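Local structure of chitinase (Paenibacillus sp. FPU-7, 5GZT) at residues B[182-187]-B[199-204]; B[323-328]-B[337-342]; B[773-778]-B[830-835]; B[976-981]-B[1037-1042]. The protein probably hydrolyses chitin and chitodextrins as an endochitinase, cutting internal beta-1,4 links between N-acetylglucosamine units at random. All blocks are in the same frame, centred on the assembly; numbering follows the deposited sequence.

Contact 1 of 4, residues B[182-187]-B[199-204]; sequences PVVKLI and LKFNAY
Lys185 and Asn202 form the hydrogen-bonded pair of an antiparallel hairpin: Lys185 N reaches Asn202 O at 2.8 Å, and Asn202 N returns to Lys185 O at 2.7 Å. Ile187 N adds a third bond, to Lys200 O at 3.0 Å. On the face carrying Lys185 and Asn202, the Asn202 amide turns to Ile187, with ND2 3.2 Å from Ile187 CD1, while Lys185 CD comes to 3.4 Å from Tyr204 CE2. An alanine at Asn202 would probably leave Ile187 CG1 and CD1 without their neighbour, although the backbone pairing does not depend on the amide. On the other face the two strands present apolar side chains. Val184 CG1, anti to its backbone N (chi1 174°), is the branch that meets Phe201 CD2 at 3.8 Å, and Leu186 CD2 meets Phe201 CB at 4.1 Å. Val184 and Leu186 pack on Thr259, Val257 and Val269 of strands 251-261 and 264-284. Strand 184-191 is an outermost strand of a four-stranded antiparallel sheet, and strand 197-203 pairs on with strand 239-243.

Contact 2 of 4, residues B[323-328]-B[337-342]; sequences AKWTED and IKRRNN
Thr326 and Arg339 bring the backbones closest, their CA atoms 5.1 Å apart, where helix 323-326 meets the end of helix 333-340. The Arg339 chain, extended from CG to NE, runs across the indole of Trp325, setting CD 3.7 Å from the centroid of the six-membered ring, and its guanidinium lies flat on the indole, planes 7° apart. Arg339 NH1 is anchored by Trp325 O at 2.7 Å; Asp328 N reaches that oxygen from the opposite carbonyl face. An alanine at Trp325 would probably leave the Arg339 guanidinium without its flat support and freer to turn. Both helices belong to the connection between strands 303-312 and 362-368, adjacent parallel strands of the first family 18 TIM barrel. Arg340 grips Glu327 side-on, the two flat groups nearly coplanar: NH2 meets OE1 at 2.5 Å and NE meets OE2 at 3.0 Å, each through a syn lone pair. Thr326 OG1 donates to Glu327 OE2 from above the carboxylate plane at 2.9 Å, and Arg340 NH1 pairs with Glu333.

Contact 3 of 4, residues B[773-778]-B[830-835]; sequences WVDWTN and DDANFA
Asn833 makes the close part of this contact, its amide bonding to two backbone groups of the loop 773-778. With CG anti to the carbonyl carbon (chi1 -74°), Asn833 ND2 donates to Val774 O at 3.0 Å, the acceptor near the amide plane, and Asn833 OD1 accepts Trp776 N at 3.1 Å in the plane of its own carbonyl. Two bonds from one flat group fix its rotation and leave little doubt which end is oxygen; ND2 is bonded to Tyr793 OH as well. Asn833 OD1 also sits at the edge of the Trp776 indole, 3.4 Å from Trp776 CD1, the amide and ring planes 50° apart. Val774 CG1 lies over the centre of one face of that indole, and Trp776 NE1 is bonded to Pro771 O. Toward Thr777 the contact is looser and water-mediated. One water donates to Asn833 OD1 and Asp775 OD1 and accepts from Thr777 N. Thr777 OG1 itself makes no direct bond to Ala832 O, to which a second water donates. The contact ties the loop following barrel strand 765-771 to the start of helix 830-843 within the second family 18 TIM barrel, where the loop leaving a barrel strand packs on an outer helix.

Contact 4 of 4, residues B[976-981]-B[1037-1042]; sequences WESKTA and FQQAGD
Lys979 and Gln1039 face each other at a single backbone bridge, where two loops run roughly antiparallel, 156° apart. From Lys979 CB, which lies 4.0 Å from Gln1038 O, the chain proceeds to CG, anti to the backbone N (chi1 -164°) and 3.5 Å from the same oxygen. The bend at chi3 (-70°) then brings CE round to Gln1039 OE1, at 3.1 Å, while the ammonium NZ stays farther from that oxygen. The two side chains cross at about a right angle. The other end of the Gln1039 amide is held by Ser978: NE2 donates to OG at 2.8 Å with the hydroxyl close to the amide plane, and a water bonded to Ser978 OG donates to Gln1039 OE1. Both polar ends of the amide are thus occupied. Further along, Thr980 and Gln1038 exchange bonds, Thr980 N to Gln1038 O at 3.0 Å and Gln1038 N to Thr980 OG1 at 3.1 Å; this hydroxyl is also bonded to Gly1035 O. Ala981 CB touches the edge of the Phe1037 ring, 3.8 Å from CE1. The loop after barrel strand 964-967 is in this way fastened to the excursion between barrel strands 1015-1020 and 1110-1114. That excursion carries a small antiparallel sheet, consistent with the insertion domain found in many family 18 chitinases.

How the contacts relate
The four contacts follow one another along the chain, each closing before the next opens, and none touches another. Contact 1 lies in the hairpin of strands 184-191 and 197-203, part of a four-stranded antiparallel sheet; contact 2 lies in the first family 18 region, contacts 3 and 4 in the second. Contacts 1 and 3 are the most widely separated pair, with centres about 86 Å apart on opposite sides of the chain's centre. Contacts 2 and 4 belong to different barrels yet lie about 20 Å apart between nearest atoms, hardly more than the about 17 Å between nearest atoms of contacts 3 and 4, which share one barrel. The spread reflects an elongated, multidomain chitinase with two family 18 units, separated in sequence by an immunoglobulin-like domain.

Contact 1 of 4, residues B[182-187]-B[199-204]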
loop_
_atom_site.group_PDB
_atom_site.type_symbol
_atom_site.label_atom_id
_atom_site.label_comp_id
_atom_site.label_asym_id
_atom_site.label_seq_id
_atom_site.Cartn_x
_atom_site.Cartn_y
_atom_site.Cartn_z
ATOM N N PRO B 182 -21.713 -16.647 30.733
ATOM C CA PRO B 182 -21.327 -15.527 29.866
ATOM C C PRO B 182 -20.929 -16.004 28.461
ATOM O O PRO B 182 -19.942 -16.729 28.297
ATOM C CB PRO B 182 -20.147 -14.875 30.607
ATOM C CG PRO B 182 -19.616 -15.926 31.516
ATOM C CD PRO B 182 -20.749 -16.857 31.837
ATOM N N VAL B 183 -21.741 -15.621 27.477
ATOM C CA VAL B 183 -21.491 -15.870 26.054
ATOM C C VAL B 183 -21.145 -14.515 25.430
ATOM O O VAL B 183 -21.814 -13.518 25.737
ATOM C CB VAL B 183 -22.750 -16.495 25.389
ATOM C CG1 VAL B 183 -22.698 -16.443 23.859
ATOM C CG2 VAL B 183 -22.946 -17.925 25.878
ATOM N N VAL B 184 -20.101 -14.478 24.586
ATOM C CA VAL B 184 -19.759 -13.293 23.742
ATOM C C VAL B 184 -20.097 -13.547 22.276
ATOM O O VAL B 184 -19.496 -14.428 21.686
ATOM C CB VAL B 184 -18.239 -12.956 23.792
ATOM C CG1 VAL B 184 -17.897 -11.830 22.799
ATOM C CG2 VAL B 184 -17.801 -12.614 25.221
ATOM N N LYS B 185 -21.033 -12.783 21.705
ATOM C CA LYS B 185 -21.277 -12.740 20.234
ATOM C C LYS B 185 -20.680 -11.491 19.519
ATOM O O LYS B 185 -21.045 -10.351 19.829
ATOM C CB LYS B 185 -22.765 -12.764 19.933
ATOM C CG LYS B 185 -23.496 -13.963 20.515
ATOM C CD LYS B 185 -24.977 -13.991 20.116
ATOM C CE LYS B 185 -25.211 -14.084 18.613
ATOM N NZ LYS B 185 -24.381 -15.145 17.971
ATOM N N LEU B 186 -19.809 -11.723 18.528
ATOM C CA LEU B 186 -19.236 -10.650 17.673
ATOM C C LEU B 186 -20.296 -10.099 16.722
ATOM O O LEU B 186 -20.932 -10.879 16.022
ATOM C CB LEU B 186 -18.051 -11.182 16.844
ATOM C CG LEU B 186 -16.908 -11.847 17.649
ATOM C CD1 LEU B 186 -15.722 -12.319 16.808
ATOM C CD2 LEU B 186 -16.436 -10.949 18.790
ATOM N N ILE B 187 -20.506 -8.779 16.724
ATOM C CA ILE B 187 -21.462 -8.097 15.805
ATOM C C ILE B 187 -20.737 -7.693 14.474
ATOM O O ILE B 187 -21.298 -7.887 13.361
ATOM C CB ILE B 187 -22.143 -6.862 16.515
ATOM C CG1 ILE B 187 -23.323 -7.297 17.442
ATOM C CG2 ILE B 187 -22.629 -5.790 15.532
ATOM C CD1 ILE B 187 -24.736 -7.315 16.816
ATOM N N LEU B 199 -14.245 -2.521 17.788
ATOM C CA LEU B 199 -14.816 -3.875 17.931
ATOM C C LEU B 199 -16.139 -3.829 18.657
ATOM O O LEU B 199 -16.180 -3.434 19.826
ATOM C CB LEU B 199 -13.868 -4.747 18.714
ATOM C CG LEU B 199 -12.592 -5.008 17.956
ATOM C CD1 LEU B 199 -11.510 -5.571 18.864
ATOM C CD2 LEU B 199 -12.881 -5.942 16.785
ATOM N N LYS B 200 -17.206 -4.213 17.958
ATOM C CA LYS B 200 -18.524 -4.329 18.549
ATOM C C LYS B 200 -18.925 -5.778 18.723
ATOM O O LYS B 200 -18.819 -6.586 17.772
ATOM C CB LYS B 200 -19.597 -3.649 17.702
ATOM C CG LYS B 200 -19.531 -2.127 17.685
ATOM C CD LYS B 200 -20.845 -1.486 17.229
ATOM C CE LYS B 200 -21.304 -2.061 15.890
ATOM N NZ LYS B 200 -22.491 -1.387 15.290
ATOM N N PHE B 201 -19.424 -6.065 19.935
ATOM C CA PHE B 201 -19.932 -7.388 20.328
ATOM C C PHE B 201 -21.075 -7.278 21.353
ATOM O O PHE B 201 -21.111 -6.342 22.184
ATOM C CB PHE B 201 -18.800 -8.288 20.867
ATOM C CG PHE B 201 -17.955 -7.668 21.971
ATOM C CD1 PHE B 201 -16.964 -6.732 21.687
ATOM C CD2 PHE B 201 -18.090 -8.076 23.297
ATOM C CE1 PHE B 201 -16.150 -6.188 22.702
ATOM C CE2 PHE B 201 -17.281 -7.533 24.309
ATOM C CZ PHE B 201 -16.315 -6.582 24.017
ATOM N N ASN B 202 -22.025 -8.214 21.245
ATOM C CA ASN B 202 -23.058 -8.459 22.278
ATOM C C ASN B 202 -22.483 -9.405 23.345
ATOM O O ASN B 202 -22.115 -10.543 23.022
ATOM C CB ASN B 202 -24.344 -9.054 21.672
ATOM C CG ASN B 202 -25.159 -8.024 20.874
ATOM O OD1 ASN B 202 -25.383 -6.879 21.317
ATOM N ND2 ASN B 202 -25.644 -8.442 19.708
ATOM N N ALA B 203 -22.372 -8.914 24.592
ATOM C CA ALA B 203 -21.873 -9.708 25.738
ATOM C C ALA B 203 -23.019 -10.046 26.698
ATOM O O ALA B 203 -23.389 -9.241 27.561
ATOM C CB ALA B 203 -20.746 -8.983 26.478
ATOM N N TYR B 204 -23.576 -11.244 26.530
ATOM C CA TYR B 204 -24.551 -11.785 27.465
ATOM C C TYR B 204 -23.813 -12.107 28.775
ATOM O O TYR B 204 -22.631 -12.510 28.770
ATOM C CB TYR B 204 -25.253 -13.016 26.889
ATOM C CG TYR B 204 -25.864 -12.811 25.502
ATOM C CD1 TYR B 204 -26.636 -11.673 25.205
ATOM C CD2 TYR B 204 -25.672 -13.761 24.488
ATOM C CE1 TYR B 204 -27.190 -11.491 23.949
ATOM C CE2 TYR B 204 -26.220 -13.583 23.234
ATOM C CZ TYR B 204 -26.977 -12.451 22.970
ATOM O OH TYR B 204 -27.527 -12.278 21.729
#

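Contact 2 of 4, residues B[323-328]-B[337-342]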
loop_
_atom_site.group_PDB
_atom_site.type_symbol
_atom_site.label_atom_id
_atom_site.label_comp_id
_atom_site.label_asym_id
_atom_site.label_seq_id
_atom_site.Cartn_x
_atom_site.Cartn_y
_atom_site.Cartn_z
ATOM N N ALA B 323 8.038 -19.383 -20.422
ATOM C CA ALA B 323 8.547 -19.264 -21.806
ATOM C C ALA B 323 7.726 -18.331 -22.631
ATOM O O ALA B 323 8.216 -17.801 -23.621
ATOM C CB ALA B 323 8.602 -20.611 -22.519
ATOM N N LYS B 324 6.454 -18.187 -22.266
ATOM C CA LYS B 324 5.558 -17.263 -22.930
ATOM C C LYS B 324 6.172 -15.864 -22.884
ATOM O O LYS B 324 6.144 -15.163 -23.866
ATOM C CB LYS B 324 4.208 -17.292 -22.213
ATOM C CG LYS B 324 3.176 -16.270 -22.675
ATOM C CD LYS B 324 2.443 -16.701 -23.913
ATOM C CE LYS B 324 2.240 -15.536 -24.848
ATOM N NZ LYS B 324 1.496 -15.972 -26.057
ATOM N N TRP B 325 6.761 -15.533 -21.748
ATOM C CA TRP B 325 7.456 -14.304 -21.521
ATOM C C TRP B 325 8.884 -14.287 -22.176
ATOM O O TRP B 325 9.206 -13.386 -22.979
ATOM C CB TRP B 325 7.580 -14.063 -20.021
ATOM C CG TRP B 325 8.063 -12.727 -19.742
ATOM C CD1 TRP B 325 7.436 -11.553 -20.100
ATOM C CD2 TRP B 325 9.279 -12.354 -19.090
ATOM N NE1 TRP B 325 8.193 -10.489 -19.694
ATOM C CE2 TRP B 325 9.324 -10.939 -19.078
ATOM C CE3 TRP B 325 10.342 -13.054 -18.550
ATOM C CZ2 TRP B 325 10.363 -10.226 -18.507
ATOM C CZ3 TRP B 325 11.387 -12.318 -17.957
ATOM C CH2 TRP B 325 11.388 -10.934 -17.954
ATOM N N THR B 326 9.723 -15.259 -21.829
ATOM C CA THR B 326 11.160 -15.220 -22.232
ATOM C C THR B 326 11.370 -15.372 -23.706
ATOM O O THR B 326 12.371 -14.871 -24.184
ATOM C CB THR B 326 12.045 -16.277 -21.538
ATOM O OG1 THR B 326 11.493 -17.594 -21.731
ATOM C CG2 THR B 326 12.143 -15.962 -20.045
ATOM N N GLU B 327 10.426 -16.015 -24.400
ATOM C CA GLU B 327 10.510 -16.313 -25.829
ATOM C C GLU B 327 9.552 -15.472 -26.666
ATOM O O GLU B 327 9.280 -15.795 -27.820
ATOM C CB GLU B 327 10.246 -17.811 -26.077
ATOM C CG GLU B 327 11.005 -18.797 -25.153
ATOM C CD GLU B 327 12.491 -18.473 -24.996
ATOM O OE1 GLU B 327 13.095 -18.051 -26.001
ATOM O OE2 GLU B 327 13.086 -18.637 -23.889
ATOM N N ASP B 328 9.046 -14.375 -26.106
ATOM C CA ASP B 328 8.245 -13.388 -26.876
ATOM C C ASP B 328 8.976 -13.130 -28.191
ATOM O O ASP B 328 10.117 -12.652 -28.151
ATOM C CB ASP B 328 8.069 -12.082 -26.059
ATOM C CG ASP B 328 7.125 -11.079 -26.703
ATOM O OD1 ASP B 328 6.854 -11.229 -27.896
ATOM O OD2 ASP B 328 6.666 -10.124 -26.012
ATOM N N ILE B 337 17.359 -12.946 -24.401
ATOM C CA ILE B 337 18.471 -13.385 -23.561
ATOM C C ILE B 337 18.417 -12.713 -22.189
ATOM O O ILE B 337 18.617 -13.383 -21.195
ATOM C CB ILE B 337 19.847 -13.142 -24.241
ATOM C CG1 ILE B 337 19.981 -14.094 -25.461
ATOM C CG2 ILE B 337 21.000 -13.318 -23.229
ATOM C CD1 ILE B 337 21.119 -13.757 -26.427
ATOM N N LYS B 338 18.178 -11.408 -22.133
ATOM C CA LYS B 338 18.016 -10.703 -20.837
ATOM C C LYS B 338 16.857 -11.320 -20.011
ATOM O O LYS B 338 17.037 -11.612 -18.836
ATOM C CB LYS B 338 17.797 -9.203 -21.048
ATOM C CG LYS B 338 18.020 -8.337 -19.810
ATOM C CD LYS B 338 17.486 -6.889 -19.975
ATOM C CE LYS B 338 16.213 -6.578 -19.123
ATOM N NZ LYS B 338 15.039 -7.560 -19.171
ATOM N N ARG B 339 15.718 -11.587 -20.665
ATOM C CA ARG B 339 14.580 -12.199 -20.029
ATOM C C ARG B 339 14.914 -13.564 -19.435
ATOM O O ARG B 339 14.616 -13.818 -18.264
ATOM C CB ARG B 339 13.436 -12.310 -21.010
ATOM C CG ARG B 339 12.777 -10.942 -21.277
ATOM C CD ARG B 339 11.445 -11.114 -22.002
ATOM N NE ARG B 339 10.846 -9.819 -22.299
ATOM C CZ ARG B 339 9.624 -9.657 -22.811
ATOM N NH1 ARG B 339 8.841 -10.695 -23.077
ATOM N NH2 ARG B 339 9.167 -8.447 -23.057
ATOM N N ARG B 340 15.593 -14.417 -20.222
ATOM C CA ARG B 340 15.985 -15.749 -19.732
ATOM C C ARG B 340 16.879 -15.719 -18.537
ATOM O O ARG B 340 16.775 -16.618 -17.706
ATOM C CB ARG B 340 16.646 -16.594 -20.828
ATOM C CG ARG B 340 15.722 -16.944 -21.999
ATOM C CD ARG B 340 16.606 -17.351 -23.185
ATOM N NE ARG B 340 15.832 -17.528 -24.398
ATOM C CZ ARG B 340 16.281 -17.235 -25.605
ATOM N NH1 ARG B 340 17.505 -16.749 -25.813
ATOM N NH2 ARG B 340 15.470 -17.376 -26.613
ATOM N N ASN B 341 17.706 -14.672 -18.411
ATOM C CA ASN B 341 18.541 -14.443 -17.231
ATOM C C ASN B 341 17.971 -13.504 -16.172
ATOM O O ASN B 341 18.725 -12.934 -15.302
ATOM C CB ASN B 341 19.931 -13.922 -17.658
ATOM C CG ASN B 341 20.595 -14.836 -18.695
ATOM O OD1 ASN B 341 20.369 -16.023 -18.693
ATOM N ND2 ASN B 341 21.394 -14.264 -19.597
ATOM N N ASN B 342 16.660 -13.331 -16.175
ATOM C CA ASN B 342 16.065 -12.363 -15.222
ATOM C C ASN B 342 16.468 -12.688 -13.767
ATOM O O ASN B 342 16.248 -13.769 -13.319
ATOM C CB ASN B 342 14.544 -12.374 -15.365
ATOM C CG ASN B 342 13.931 -11.171 -14.704
ATOM O OD1 ASN B 342 14.174 -10.047 -15.155
ATOM N ND2 ASN B 342 13.313 -11.385 -13.529
#

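Contact 3 of 4, residues B[773-778]-B[830-835]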
loop_
_atom_site.group_PDB
_atom_site.type_symbol
_atom_site.label_atom_id
_atom_site.label_comp_id
_atom_site.label_asym_id
_atom_site.label_seq_id
_atom_site.Cartn_x
_atom_site.Cartn_y
_atom_site.Cartn_z
ATOM N N TRP B 773 47.807 28.309 11.567
ATOM C CA TRP B 773 48.873 27.426 11.972
ATOM C C TRP B 773 49.740 27.052 10.787
ATOM O O TRP B 773 50.610 26.248 10.969
ATOM C CB TRP B 773 48.367 26.167 12.672
ATOM C CG TRP B 773 47.147 25.462 11.929
ATOM C CD1 TRP B 773 47.188 24.498 10.933
ATOM C CD2 TRP B 773 45.767 25.723 12.160
ATOM N NE1 TRP B 773 45.920 24.166 10.553
ATOM C CE2 TRP B 773 45.027 24.916 11.275
ATOM C CE3 TRP B 773 45.086 26.591 13.006
ATOM C CZ2 TRP B 773 43.624 24.940 11.233
ATOM C CZ3 TRP B 773 43.727 26.612 12.955
ATOM C CH2 TRP B 773 43.000 25.801 12.065
ATOM N N VAL B 774 49.502 27.635 9.611
ATOM C CA VAL B 774 50.394 27.649 8.472
ATOM C C VAL B 774 51.075 28.999 8.485
ATOM O O VAL B 774 50.425 30.021 8.616
ATOM C CB VAL B 774 49.637 27.418 7.141
ATOM C CG1 VAL B 774 50.503 27.710 5.943
ATOM C CG2 VAL B 774 49.108 25.986 7.004
ATOM N N ASP B 775 52.406 29.003 8.392
ATOM C CA ASP B 775 53.205 30.212 8.251
ATOM C C ASP B 775 53.205 30.618 6.802
ATOM O O ASP B 775 54.069 30.174 6.016
ATOM C CB ASP B 775 54.624 29.899 8.724
ATOM C CG ASP B 775 55.532 31.110 8.781
ATOM O OD1 ASP B 775 55.177 32.230 8.416
ATOM O OD2 ASP B 775 56.665 30.910 9.248
ATOM N N TRP B 776 52.227 31.458 6.428
ATOM C CA TRP B 776 51.990 31.762 5.025
ATOM C C TRP B 776 53.146 32.509 4.363
ATOM O O TRP B 776 53.461 32.242 3.199
ATOM C CB TRP B 776 50.652 32.502 4.777
ATOM C CG TRP B 776 49.508 31.555 5.016
ATOM C CD1 TRP B 776 48.865 31.324 6.190
ATOM C CD2 TRP B 776 49.063 30.590 4.107
ATOM N NE1 TRP B 776 48.022 30.248 6.054
ATOM C CE2 TRP B 776 48.118 29.786 4.772
ATOM C CE3 TRP B 776 49.421 30.266 2.781
ATOM C CZ2 TRP B 776 47.472 28.751 4.148
ATOM C CZ3 TRP B 776 48.761 29.239 2.162
ATOM C CH2 TRP B 776 47.774 28.515 2.844
ATOM N N THR B 777 53.731 33.455 5.078
ATOM C CA THR B 777 54.896 34.192 4.582
ATOM C C THR B 777 55.977 33.232 4.021
ATOM O O THR B 777 56.509 33.499 2.967
ATOM C CB THR B 777 55.479 35.122 5.644
ATOM O OG1 THR B 777 54.451 35.975 6.122
ATOM C CG2 THR B 777 56.555 36.033 5.081
ATOM N N ASN B 778 56.181 32.088 4.663
ATOM C CA ASN B 778 57.171 31.079 4.225
ATOM C C ASN B 778 56.661 29.842 3.553
ATOM O O ASN B 778 57.439 28.898 3.375
ATOM C CB ASN B 778 58.014 30.658 5.431
ATOM C CG ASN B 778 58.733 31.827 6.008
ATOM O OD1 ASN B 778 59.284 32.622 5.263
ATOM N ND2 ASN B 778 58.626 32.025 7.312
ATOM N N ASP B 830 51.061 34.159 14.151
ATOM C CA ASP B 830 49.871 35.013 13.963
ATOM C C ASP B 830 50.301 36.336 13.479
ATOM O O ASP B 830 49.813 36.784 12.428
ATOM C CB ASP B 830 49.035 35.088 15.250
ATOM C CG ASP B 830 48.356 33.798 15.555
ATOM O OD1 ASP B 830 47.463 33.359 14.738
ATOM O OD2 ASP B 830 48.698 33.177 16.590
ATOM N N ASP B 831 51.286 36.970 14.139
ATOM C CA ASP B 831 51.696 38.279 13.647
ATOM C C ASP B 831 52.204 38.259 12.203
ATOM O O ASP B 831 51.919 39.179 11.447
ATOM C CB ASP B 831 52.824 38.879 14.500
ATOM C CG ASP B 831 52.343 39.464 15.814
ATOM O OD1 ASP B 831 51.150 39.831 15.999
ATOM O OD2 ASP B 831 53.194 39.623 16.690
ATOM N N ALA B 832 53.049 37.284 11.855
ATOM C CA ALA B 832 53.513 37.167 10.449
ATOM C C ALA B 832 52.321 36.950 9.504
ATOM O O ALA B 832 52.251 37.543 8.453
ATOM C CB ALA B 832 54.510 36.032 10.284
ATOM N N ASN B 833 51.411 36.070 9.888
ATOM C CA ASN B 833 50.157 35.895 9.073
ATOM C C ASN B 833 49.344 37.155 8.939
ATOM O O ASN B 833 48.812 37.390 7.858
ATOM C CB ASN B 833 49.306 34.792 9.600
ATOM C CG ASN B 833 49.881 33.459 9.290
ATOM O OD1 ASN B 833 50.606 33.330 8.291
ATOM N ND2 ASN B 833 49.485 32.431 10.051
ATOM N N PHE B 834 49.292 38.016 9.959
ATOM C CA PHE B 834 48.529 39.194 9.830
ATOM C C PHE B 834 49.236 40.152 8.884
ATOM O O PHE B 834 48.536 40.887 8.129
ATOM C CB PHE B 834 48.262 39.924 11.183
ATOM C CG PHE B 834 47.521 39.076 12.248
ATOM C CD1 PHE B 834 46.574 38.101 11.900
ATOM C CD2 PHE B 834 47.771 39.276 13.594
ATOM C CE1 PHE B 834 45.935 37.378 12.872
ATOM C CE2 PHE B 834 47.143 38.511 14.556
ATOM C CZ PHE B 834 46.196 37.604 14.204
ATOM N N ALA B 835 50.580 40.197 8.884
ATOM C CA ALA B 835 51.237 41.056 7.874
ATOM C C ALA B 835 51.027 40.487 6.504
ATOM O O ALA B 835 50.837 41.226 5.546
ATOM C CB ALA B 835 52.743 41.181 8.131
HETATM O O HOH W 1 53.312 34.080 8.007
HETATM O O HOH W 2 54.517 38.168 7.103
#

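Contact 4 of 4, residues B[976-981]-B[1037-1042]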
loop_
_atom_site.group_PDB
_atom_site.type_symbol
_atom_site.label_atom_id
_atom_site.label_comp_id
_atom_site.label_asym_id
_atom_site.label_seq_id
_atom_site.Cartn_x
_atom_site.Cartn_y
_atom_site.Cartn_z
ATOM N N TRP B 976 33.195 7.334 12.944
ATOM C CA TRP B 976 32.272 7.093 14.036
ATOM C C TRP B 976 31.088 6.177 13.649
ATOM O O TRP B 976 30.381 5.731 14.520
ATOM C CB TRP B 976 31.790 8.406 14.670
ATOM C CG TRP B 976 30.968 9.326 13.729
ATOM C CD1 TRP B 976 29.602 9.356 13.570
ATOM C CD2 TRP B 976 31.493 10.298 12.836
ATOM N NE1 TRP B 976 29.257 10.287 12.614
ATOM C CE2 TRP B 976 30.400 10.893 12.169
ATOM C CE3 TRP B 976 32.788 10.768 12.565
ATOM C CZ2 TRP B 976 30.575 11.885 11.233
ATOM C CZ3 TRP B 976 32.950 11.772 11.634
ATOM C CH2 TRP B 976 31.870 12.309 10.979
ATOM N N GLU B 977 30.876 5.897 12.362
ATOM C CA GLU B 977 29.829 4.956 11.925
ATOM C C GLU B 977 30.539 3.835 11.182
ATOM O O GLU B 977 31.693 4.002 10.765
ATOM C CB GLU B 977 28.834 5.618 10.947
ATOM C CG GLU B 977 28.258 6.939 11.434
ATOM C CD GLU B 977 27.795 7.852 10.302
ATOM O OE1 GLU B 977 28.462 7.971 9.252
ATOM O OE2 GLU B 977 26.738 8.441 10.475
ATOM N N SER B 978 29.831 2.721 10.993
ATOM C CA SER B 978 30.400 1.532 10.351
ATOM C C SER B 978 29.967 1.358 8.911
ATOM O O SER B 978 30.543 0.549 8.217
ATOM C CB SER B 978 30.021 0.281 11.139
ATOM O OG SER B 978 28.605 0.166 11.231
ATOM N N LYS B 979 28.957 2.105 8.472
ATOM C CA LYS B 979 28.409 1.985 7.153
ATOM C C LYS B 979 28.903 3.146 6.304
ATOM O O LYS B 979 29.078 4.247 6.789
ATOM C CB LYS B 979 26.900 1.979 7.276
ATOM C CG LYS B 979 26.242 1.467 6.019
ATOM C CD LYS B 979 24.775 1.079 6.227
ATOM C CE LYS B 979 24.662 -0.184 7.084
ATOM N NZ LYS B 979 23.358 -0.890 6.975
ATOM N N THR B 980 29.185 2.908 5.040
ATOM C CA THR B 980 29.773 3.943 4.214
ATOM C C THR B 980 28.639 4.851 3.637
ATOM O O THR B 980 27.455 4.438 3.539
ATOM C CB THR B 980 30.588 3.366 3.056
ATOM O OG1 THR B 980 29.690 2.749 2.113
ATOM C CG2 THR B 980 31.640 2.381 3.587
ATOM N N ALA B 981 29.053 6.041 3.188
ATOM C CA ALA B 981 28.124 7.071 2.651
ATOM C C ALA B 981 28.889 8.349 2.305
ATOM O O ALA B 981 30.132 8.425 2.498
ATOM C CB ALA B 981 26.964 7.338 3.625
ATOM N N PHE B 1037 27.528 2.680 0.323
ATOM C CA PHE B 1037 26.407 2.317 1.212
ATOM C C PHE B 1037 26.507 0.828 1.616
ATOM O O PHE B 1037 25.496 0.106 1.625
ATOM C CB PHE B 1037 25.005 2.654 0.629
ATOM C CG PHE B 1037 24.859 4.094 0.137
ATOM C CD1 PHE B 1037 25.151 5.184 0.994
ATOM C CD2 PHE B 1037 24.377 4.371 -1.143
ATOM C CE1 PHE B 1037 24.992 6.503 0.541
ATOM C CE2 PHE B 1037 24.220 5.688 -1.596
ATOM C CZ PHE B 1037 24.558 6.734 -0.763
ATOM N N GLN B 1038 27.729 0.408 1.963
ATOM C CA GLN B 1038 28.015 -0.950 2.467
ATOM C C GLN B 1038 28.331 -0.941 3.956
ATOM O O GLN B 1038 28.960 -0.011 4.472
ATOM C CB GLN B 1038 29.175 -1.572 1.674
ATOM C CG GLN B 1038 28.828 -1.797 0.202
ATOM C CD GLN B 1038 27.509 -2.531 -0.013
ATOM O OE1 GLN B 1038 27.294 -3.607 0.523
ATOM N NE2 GLN B 1038 26.624 -1.939 -0.798
ATOM N N GLN B 1039 27.838 -1.951 4.653
ATOM C CA GLN B 1039 28.263 -2.207 6.033
ATOM C C GLN B 1039 29.793 -2.514 6.033
ATOM O O GLN B 1039 30.308 -3.189 5.138
ATOM C CB GLN B 1039 27.411 -3.324 6.606
ATOM C CG GLN B 1039 27.699 -3.664 8.055
ATOM C CD GLN B 1039 27.463 -2.499 9.006
ATOM O OE1 GLN B 1039 26.400 -1.857 8.980
ATOM N NE2 GLN B 1039 28.452 -2.230 9.870
ATOM N N ALA B 1040 30.533 -1.899 6.948
ATOM C CA ALA B 1040 32.001 -2.043 6.987
ATOM C C ALA B 1040 32.425 -2.675 8.320
ATOM O O ALA B 1040 31.678 -2.642 9.299
ATOM C CB ALA B 1040 32.710 -0.726 6.775
ATOM N N GLY B 1041 33.622 -3.261 8.320
ATOM C CA GLY B 1041 34.152 -3.940 9.486
ATOM C C GLY B 1041 34.878 -3.075 10.511
ATOM O O GLY B 1041 34.465 -1.983 10.844
ATOM N N ASP B 1042 35.968 -3.604 11.023
ATOM C CA ASP B 1042 36.714 -2.977 12.080
ATOM C C ASP B 1042 37.449 -1.790 11.480
ATOM O O ASP B 1042 38.080 -1.907 10.412
ATOM C CB ASP B 1042 37.687 -3.994 12.704
ATOM C CG ASP B 1042 38.596 -3.382 13.725
ATOM O OD1 ASP B 1042 38.177 -3.276 14.890
ATOM O OD2 ASP B 1042 39.727 -2.995 13.345
HETATM O O HOH W 3 25.948 0.030 10.898
#